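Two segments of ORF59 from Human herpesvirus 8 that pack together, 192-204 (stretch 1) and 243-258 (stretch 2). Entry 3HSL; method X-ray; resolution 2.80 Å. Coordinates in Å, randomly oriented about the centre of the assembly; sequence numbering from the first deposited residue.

Stretch 1 (192-204) EDQTVTVSVSETL
Stretch 2 (243-258) VVHTDALSRVSLESLI

The two segments form an antiparallel β-ladder. Residues 195-201 of stretch 1 run against strand 248-253, their axes inclined at 160° and 4.4 Å apart at closest approach, with φ/ψ in the extended region throughout (Val198, -119/125; Ser250, -136/147). Three hydrogen-bonded pairs set the register. Val196 N donates to Val252 O (2.7 Å) and Val252 N to Val196 O (2.9 Å); Val198 N to Ser250 O (2.6 Å) and Ser250 N to Val198 O (2.8 Å); Val200 N to Ala248 O (2.7 Å) and Ala248 N to Val200 O (2.9 Å). Between them lie the non-hydrogen-bonded pairs Thr197-Arg251 and Ser199-Leu249, whose CA atoms approach to 3.9 and 4.1 Å; Thr195-Ser253 follows at 4.8 Å. Beyond Ser253 the chain turns into a helix (Leu254, -60/-46), and Leu254 N extends the ladder by donating to Gln194 O (3.1 Å).

Side chains alternate between the two faces. Val196, Val198 and Val200, all t, share one face with Ala248, Ser250 and Val252 (m). Here Val196 CG2 meets Leu254 CD1 (3.4 Å) of the helix, Leu254 being t with chi2 58°, while Val200 CG1 packs on Val244 CG2 (3.4 Å), so apolar contacts continue past both ends of strand 248-253. The other face is more polar: Thr197 (p) places CG2 3.6 Å from Arg251 NE, with Arg251 starting from chi1 p.

Acidic side chains bond at both ends. Asp193 (t, chi2 38°) accepts from Glu255 N through OD1 (2.9 Å) and from Ser253 OG through OD2 (a very short 2.4 Å), engaging the helix start. Ser253 (t) is the N-cap; its OG accepts a weak bond from Ser256 N (3.5 Å). At the opposite end, Asp247 (m) turns OD1 to accept from Glu202 N (2.8 Å), prolonging the pairing beyond Val200-Ala248.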

# COMPACT_ATOMS: atom_id res chain seq x y z
N GLU A 192 3.94 23.60 -13.75
CA GLU A 192 3.56 24.51 -12.67
C GLU A 192 2.05 24.83 -12.71
O GLU A 192 1.42 24.80 -13.77
CB GLU A 192 4.39 25.79 -12.70
CG GLU A 192 4.24 26.60 -11.42
CD GLU A 192 4.74 25.81 -10.20
OE1 GLU A 192 5.93 25.38 -10.22
OE2 GLU A 192 3.96 25.63 -9.23
N ASP A 193 1.50 25.16 -11.54
CA ASP A 193 0.08 25.47 -11.43
C ASP A 193 -0.19 26.90 -11.87
O ASP A 193 0.70 27.76 -11.85
CB ASP A 193 -0.43 25.24 -10.01
CG ASP A 193 -1.95 25.15 -9.94
OD1 ASP A 193 -2.53 24.56 -10.88
OD2 ASP A 193 -2.56 25.64 -8.97
N GLN A 194 -1.43 27.16 -12.26
CA GLN A 194 -1.84 28.47 -12.71
C GLN A 194 -3.17 28.77 -12.03
O GLN A 194 -3.79 27.88 -11.45
CB GLN A 194 -2.06 28.44 -14.22
CG GLN A 194 -0.96 27.73 -15.00
CD GLN A 194 -1.15 27.81 -16.50
OE1 GLN A 194 -1.28 26.78 -17.17
NE2 GLN A 194 -1.17 29.03 -17.05
N THR A 195 -3.61 30.02 -12.09
CA THR A 195 -4.88 30.34 -11.48
C THR A 195 -5.86 30.41 -12.66
O THR A 195 -5.55 31.00 -13.69
CB THR A 195 -4.87 31.68 -10.69
OG1 THR A 195 -5.17 32.78 -11.55
CG2 THR A 195 -3.56 31.91 -9.93
N VAL A 196 -7.04 29.80 -12.52
CA VAL A 196 -8.03 29.83 -13.58
C VAL A 196 -9.13 30.74 -13.07
O VAL A 196 -9.55 30.60 -11.93
CB VAL A 196 -8.72 28.49 -13.78
CG1 VAL A 196 -9.39 28.48 -15.15
CG2 VAL A 196 -7.73 27.37 -13.72
N THR A 197 -9.60 31.67 -13.90
CA THR A 197 -10.68 32.50 -13.42
C THR A 197 -11.92 31.85 -14.06
O THR A 197 -11.91 31.53 -15.24
CB THR A 197 -10.53 33.97 -13.78
OG1 THR A 197 -10.89 34.18 -15.14
CG2 THR A 197 -9.10 34.46 -13.54
N VAL A 198 -12.98 31.66 -13.27
CA VAL A 198 -14.24 31.05 -13.69
C VAL A 198 -15.26 32.15 -13.47
O VAL A 198 -15.36 32.67 -12.37
CB VAL A 198 -14.60 29.89 -12.77
CG1 VAL A 198 -15.77 29.08 -13.33
CG2 VAL A 198 -13.40 28.94 -12.58
N SER A 199 -16.03 32.53 -14.47
CA SER A 199 -17.00 33.59 -14.23
C SER A 199 -18.36 33.20 -14.77
O SER A 199 -18.47 32.29 -15.59
CB SER A 199 -16.55 34.93 -14.81
OG SER A 199 -16.42 34.85 -16.20
N VAL A 200 -19.39 33.89 -14.30
CA VAL A 200 -20.73 33.60 -14.72
C VAL A 200 -21.40 34.92 -15.00
O VAL A 200 -21.35 35.84 -14.17
CB VAL A 200 -21.52 32.84 -13.62
CG1 VAL A 200 -22.90 32.45 -14.11
CG2 VAL A 200 -20.81 31.59 -13.20
N SER A 201 -22.02 34.99 -16.16
CA SER A 201 -22.73 36.15 -16.61
C SER A 201 -24.22 35.93 -16.46
O SER A 201 -24.74 34.93 -16.93
CB SER A 201 -22.46 36.35 -18.09
OG SER A 201 -23.36 37.29 -18.61
N GLU A 202 -24.91 36.85 -15.80
CA GLU A 202 -26.34 36.69 -15.67
C GLU A 202 -27.02 37.16 -16.98
O GLU A 202 -28.00 36.56 -17.42
CB GLU A 202 -26.90 37.43 -14.46
CG GLU A 202 -28.41 37.28 -14.34
CD GLU A 202 -29.04 38.24 -13.35
OE1 GLU A 202 -30.25 38.50 -13.51
OE2 GLU A 202 -28.36 38.74 -12.42
N THR A 203 -26.49 38.23 -17.58
CA THR A 203 -27.03 38.78 -18.83
C THR A 203 -27.09 37.70 -19.91
O THR A 203 -28.16 37.38 -20.44
CB THR A 203 -26.20 39.98 -19.36
OG1 THR A 203 -26.20 41.03 -18.40
CG2 THR A 203 -26.77 40.51 -20.68
N LEU A 204 -25.92 37.15 -20.23
CA LEU A 204 -25.79 36.09 -21.21
C LEU A 204 -25.85 34.91 -20.28
O LEU A 204 -25.30 34.99 -19.19
CB LEU A 204 -24.40 36.17 -21.83
CG LEU A 204 -23.93 37.58 -22.27
CD1 LEU A 204 -22.48 37.57 -22.72
CD2 LEU A 204 -24.85 38.22 -23.35
N VAL A 243 -28.46 28.47 -12.59
CA VAL A 243 -29.24 29.49 -11.88
C VAL A 243 -28.23 30.58 -11.54
O VAL A 243 -27.14 30.28 -11.03
CB VAL A 243 -29.83 28.97 -10.55
CG1 VAL A 243 -30.69 30.03 -9.89
CG2 VAL A 243 -30.65 27.72 -10.78
N VAL A 244 -28.58 31.84 -11.80
CA VAL A 244 -27.65 32.94 -11.54
C VAL A 244 -28.35 34.23 -11.14
O VAL A 244 -29.18 34.74 -11.90
CB VAL A 244 -26.83 33.30 -12.82
CG1 VAL A 244 -25.75 34.31 -12.49
CG2 VAL A 244 -26.19 32.06 -13.44
N HIS A 245 -28.03 34.78 -9.97
CA HIS A 245 -28.65 36.07 -9.63
C HIS A 245 -27.75 37.31 -9.65
O HIS A 245 -28.23 38.44 -9.54
CB HIS A 245 -29.69 36.01 -8.49
CG HIS A 245 -31.04 35.55 -8.94
ND1 HIS A 245 -31.48 34.25 -8.81
CD2 HIS A 245 -32.05 36.23 -9.54
CE1 HIS A 245 -32.70 34.15 -9.31
NE2 HIS A 245 -33.08 35.34 -9.75
N THR A 246 -26.45 37.10 -9.79
CA THR A 246 -25.47 38.19 -9.87
C THR A 246 -24.31 37.59 -10.63
O THR A 246 -24.05 36.40 -10.52
CB THR A 246 -24.91 38.63 -8.49
OG1 THR A 246 -25.97 38.75 -7.53
CG2 THR A 246 -24.14 39.95 -8.59
N ASP A 247 -23.59 38.41 -11.39
CA ASP A 247 -22.43 37.92 -12.07
C ASP A 247 -21.49 37.38 -11.02
O ASP A 247 -21.41 37.92 -9.92
CB ASP A 247 -21.76 39.00 -12.92
CG ASP A 247 -22.50 39.26 -14.22
OD1 ASP A 247 -23.65 38.82 -14.35
OD2 ASP A 247 -21.93 39.92 -15.11
N ALA A 248 -20.78 36.32 -11.36
CA ALA A 248 -19.84 35.69 -10.45
C ALA A 248 -18.48 35.63 -11.13
O ALA A 248 -18.39 35.52 -12.35
CB ALA A 248 -20.30 34.30 -10.12
N LEU A 249 -17.43 35.71 -10.32
CA LEU A 249 -16.05 35.64 -10.79
C LEU A 249 -15.24 34.99 -9.69
O LEU A 249 -15.24 35.44 -8.54
CB LEU A 249 -15.52 37.04 -11.15
CG LEU A 249 -14.05 37.43 -11.45
CD1 LEU A 249 -13.28 36.56 -12.40
CD2 LEU A 249 -13.99 38.87 -11.95
N SER A 250 -14.54 33.93 -10.05
CA SER A 250 -13.69 33.23 -9.10
C SER A 250 -12.40 32.93 -9.79
O SER A 250 -12.37 32.70 -10.98
CB SER A 250 -14.31 31.91 -8.67
OG SER A 250 -15.52 32.13 -7.97
N ARG A 251 -11.32 32.95 -9.02
CA ARG A 251 -10.01 32.60 -9.56
C ARG A 251 -9.39 31.55 -8.63
O ARG A 251 -8.80 31.85 -7.59
CB ARG A 251 -9.11 33.80 -9.89
CG ARG A 251 -8.91 34.85 -8.85
CD ARG A 251 -7.87 35.86 -9.37
NE ARG A 251 -8.24 36.43 -10.67
CZ ARG A 251 -8.94 37.54 -10.84
NH1 ARG A 251 -9.38 38.24 -9.80
NH2 ARG A 251 -9.22 37.97 -12.07
N VAL A 252 -9.56 30.31 -9.05
CA VAL A 252 -9.11 29.17 -8.30
C VAL A 252 -7.91 28.47 -8.91
O VAL A 252 -7.49 28.79 -10.04
CB VAL A 252 -10.26 28.15 -8.23
CG1 VAL A 252 -11.51 28.83 -7.68
CG2 VAL A 252 -10.54 27.60 -9.59
N SER A 253 -7.36 27.52 -8.15
CA SER A 253 -6.22 26.74 -8.61
C SER A 253 -6.61 25.73 -9.66
O SER A 253 -7.56 24.96 -9.46
CB SER A 253 -5.60 25.98 -7.46
OG SER A 253 -4.67 25.06 -7.97
N LEU A 254 -5.87 25.72 -10.77
CA LEU A 254 -6.11 24.80 -11.87
C LEU A 254 -5.98 23.34 -11.44
O LEU A 254 -6.84 22.55 -11.81
CB LEU A 254 -5.17 25.06 -13.04
CG LEU A 254 -5.36 24.18 -14.29
CD1 LEU A 254 -6.77 24.28 -14.89
CD2 LEU A 254 -4.32 24.51 -15.34
N GLU A 255 -4.93 23.00 -10.68
CA GLU A 255 -4.76 21.62 -10.20
C GLU A 255 -5.98 21.22 -9.39
O GLU A 255 -6.54 20.13 -9.59
CB GLU A 255 -3.56 21.44 -9.28
CG GLU A 255 -2.16 21.62 -9.88
CD GLU A 255 -1.06 21.32 -8.84
OE1 GLU A 255 -1.37 20.66 -7.81
OE2 GLU A 255 0.10 21.75 -9.09
N SER A 256 -6.38 22.10 -8.48
CA SER A 256 -7.54 21.82 -7.65
C SER A 256 -8.79 21.63 -8.49
O SER A 256 -9.60 20.77 -8.19
CB SER A 256 -7.74 22.92 -6.61
OG SER A 256 -6.67 22.94 -5.68
N LEU A 257 -8.94 22.42 -9.54
CA LEU A 257 -10.13 22.33 -10.38
C LEU A 257 -10.20 20.99 -11.11
O LEU A 257 -11.23 20.34 -11.08
CB LEU A 257 -10.22 23.52 -11.34
CG LEU A 257 -11.43 23.63 -12.28
CD1 LEU A 257 -12.77 23.54 -11.54
CD2 LEU A 257 -11.38 24.92 -13.07
N ILE A 258 -9.10 20.60 -11.75
CA ILE A 258 -9.01 19.33 -12.47
C ILE A 258 -9.41 18.19 -11.51
O ILE A 258 -10.39 17.48 -11.74
CB ILE A 258 -7.56 19.04 -12.96
CG1 ILE A 258 -6.94 20.21 -13.77
CG2 ILE A 258 -7.49 17.72 -13.75
CD1 ILE A 258 -7.49 20.44 -15.17